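Local coordinates for protein formyltransferase (PDB 4NV1) that belongs to the formyltransferase family and pairs with a second copy of itself through its C-terminal dimerization domain, at residues Asp210-Met215 against Val233-Glu238. Numbering follows the deposited sequence.
Sequences DYLRAM and VFVALE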
loop_
_atom_site.group_PDB
_atom_site.type_symbol
_atom_site.label_atom_id
_atom_site.label_comp_id
_atom_site.label_asym_id
_atom_site.label_seq_id
_atom_site.Cartn_x
_atom_site.Cartn_y
_atom_site.Cartn_z
ATOM N N ASP A 210 7.318 5.157 9.093
ATOM C CA ASP A 210 8.321 4.172 9.542
ATOM C C ASP A 210 7.577 3.061 10.225
ATOM O O ASP A 210 7.817 1.933 9.865
ATOM C CB ASP A 210 9.423 4.768 10.415
ATOM C CG ASP A 210 10.359 5.663 9.612
ATOM O OD1 ASP A 210 10.287 5.697 8.351
ATOM O OD2 ASP A 210 11.165 6.354 10.261
ATOM N N TYR A 211 6.601 3.354 11.070
ATOM C CA TYR A 211 5.839 2.265 11.663
ATOM C C TYR A 211 5.095 1.391 10.592
ATOM O O TYR A 211 5.074 0.147 10.656
ATOM C CB TYR A 211 4.846 2.810 12.687
ATOM C CG TYR A 211 3.848 1.776 13.147
ATOM C CD1 TYR A 211 4.120 0.939 14.203
ATOM C CD2 TYR A 211 2.646 1.608 12.482
ATOM C CE1 TYR A 211 3.220 -0.031 14.609
ATOM C CE2 TYR A 211 1.739 0.657 12.881
ATOM C CZ TYR A 211 2.027 -0.193 13.923
ATOM O OH TYR A 211 1.120 -1.175 14.304
ATOM N N LEU A 212 4.406 2.041 9.663
ATOM C CA LEU A 212 3.611 1.329 8.649
ATOM C C LEU A 212 4.495 0.447 7.740
ATOM O O LEU A 212 4.196 -0.739 7.471
ATOM C CB LEU A 212 2.776 2.339 7.840
ATOM C CG LEU A 212 1.623 2.850 8.700
ATOM C CD1 LEU A 212 0.921 4.052 8.101
ATOM C CD2 LEU A 212 0.660 1.725 9.043
ATOM N N ARG A 213 5.622 1.000 7.302
ATOM C CA ARG A 213 6.545 0.203 6.542
ATOM C C ARG A 213 7.228 -0.935 7.302
ATOM O O ARG A 213 7.442 -2.037 6.727
ATOM C CB ARG A 213 7.503 1.046 5.701
ATOM C CG ARG A 213 8.675 1.657 6.478
ATOM C CD ARG A 213 9.250 2.820 5.723
ATOM N NE ARG A 213 10.282 3.584 6.419
ATOM C CZ ARG A 213 11.585 3.470 6.175
ATOM N NH1 ARG A 213 12.033 2.550 5.366
ATOM N NH2 ARG A 213 12.474 4.253 6.795
ATOM N N ALA A 214 7.486 -0.736 8.591
ATOM C CA ALA A 214 8.096 -1.801 9.396
ATOM C C ALA A 214 7.119 -2.980 9.538
ATOM O O ALA A 214 7.513 -4.119 9.682
ATOM C CB ALA A 214 8.450 -1.316 10.795
ATOM N N MET A 215 5.817 -2.692 9.510
ATOM C CA MET A 215 4.779 -3.709 9.618
ATOM C C MET A 215 4.243 -4.301 8.316
ATOM O O MET A 215 3.339 -5.149 8.369
ATOM C CB MET A 215 3.595 -3.138 10.413
ATOM C CG MET A 215 3.873 -2.707 11.838
ATOM S SD MET A 215 4.424 -3.978 12.978
ATOM C CE MET A 215 2.902 -4.741 13.447
ATOM N N VAL A 233 -9.543 -3.602 10.679
ATOM C CA VAL A 233 -8.954 -3.262 9.368
ATOM C C VAL A 233 -7.431 -3.422 9.389
ATOM O O VAL A 233 -6.777 -2.738 10.181
ATOM C CB VAL A 233 -9.262 -1.782 9.040
ATOM C CG1 VAL A 233 -8.942 -1.489 7.585
ATOM C CG2 VAL A 233 -10.725 -1.470 9.330
ATOM N N PHE A 234 -6.874 -4.295 8.555
ATOM C CA PHE A 234 -5.417 -4.385 8.452
ATOM C C PHE A 234 -4.886 -3.337 7.473
ATOM O O PHE A 234 -5.540 -2.976 6.494
ATOM C CB PHE A 234 -4.925 -5.744 7.987
ATOM C CG PHE A 234 -5.112 -6.835 8.991
ATOM C CD1 PHE A 234 -4.201 -7.010 10.019
ATOM C CD2 PHE A 234 -6.162 -7.738 8.869
ATOM C CE1 PHE A 234 -4.347 -8.033 10.941
ATOM C CE2 PHE A 234 -6.321 -8.762 9.786
ATOM C CZ PHE A 234 -5.406 -8.915 10.820
ATOM N N VAL A 235 -3.689 -2.847 7.760
ATOM C CA VAL A 235 -3.139 -1.781 6.984
ATOM C C VAL A 235 -1.778 -2.231 6.533
ATOM O O VAL A 235 -1.113 -2.872 7.308
ATOM C CB VAL A 235 -3.086 -0.512 7.836
ATOM C CG1 VAL A 235 -4.439 -0.233 8.439
ATOM C CG2 VAL A 235 -2.104 -0.622 8.995
ATOM N N ALA A 236 -1.352 -1.850 5.335
ATOM C CA ALA A 236 -0.034 -2.117 4.767
ATOM C C ALA A 236 0.361 -0.891 4.005
ATOM O O ALA A 236 -0.517 -0.227 3.441
ATOM C CB ALA A 236 -0.025 -3.280 3.773
ATOM N N LEU A 237 1.650 -0.616 3.882
ATOM C CA LEU A 237 2.018 0.573 3.128
ATOM C C LEU A 237 2.786 0.258 1.876
ATOM O O LEU A 237 3.533 -0.707 1.866
ATOM C CB LEU A 237 2.865 1.429 4.042
ATOM C CG LEU A 237 3.212 2.827 3.527
ATOM C CD1 LEU A 237 1.990 3.719 3.626
ATOM C CD2 LEU A 237 4.315 3.391 4.398
ATOM N N GLU A 238 2.596 1.001 0.801
ATOM C CA GLU A 238 3.362 0.794 -0.392
ATOM C C GLU A 238 4.200 2.023 -0.633
ATOM O O GLU A 238 3.705 3.163 -0.508
ATOM C CB GLU A 238 2.482 0.689 -1.635
ATOM C CG GLU A 238 1.391 -0.358 -1.654
ATOM C CD GLU A 238 0.455 -0.112 -2.850
ATOM O OE1 GLU A 238 0.991 0.201 -3.943
ATOM O OE2 GLU A 238 -0.790 -0.165 -2.704
#
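R213 meets L237 across the contact with its CB, while its flat guanidinium turns away and carries D210 OD1 at its edge, in plane. The Y211 ring has M215 CG over one face, 3.7 Å above the plane and offset toward the rim. The motif is a helix packed on a beta strand, in the C-terminal dimerization domain of an N-formyltransferase. Helix segment 210-214 crosses strand segment 233-238 nearly at right angles, at 100° between their directions, and their axes come within 7.0 Å. No hydrogen bond joins the two segments; the contact is apolar and buried.

L212 does most of the touching for the helix. Its CB lies 3.9 Å from L237 CB, and its CD2 branch reaches V235 CG2 at 3.6 Å. L212 therefore bridges two strand residues, two positions apart. L237 CD2 lies against L212 CB and R213 N.

The strand pairs antiparallel with a strand of the second subunit, so the sheet continues across the dimer interface, and the helix lies against one face of it. T216 OG1 links the segments indirectly, through hydrogen bonds with L212 O and L237 N.

The polar end of R213 is fixed inside the protein. Its NH1 hydrogen-bonds to the backbone carbonyl oxygens of N142 and E145, and K114 pairs with D210 OD2. R213 NE and NH2 both grip D210 OD1, from the same face of the carboxylate; the NE bond is 2.9 Å long, with an N-H...O angle of 153°.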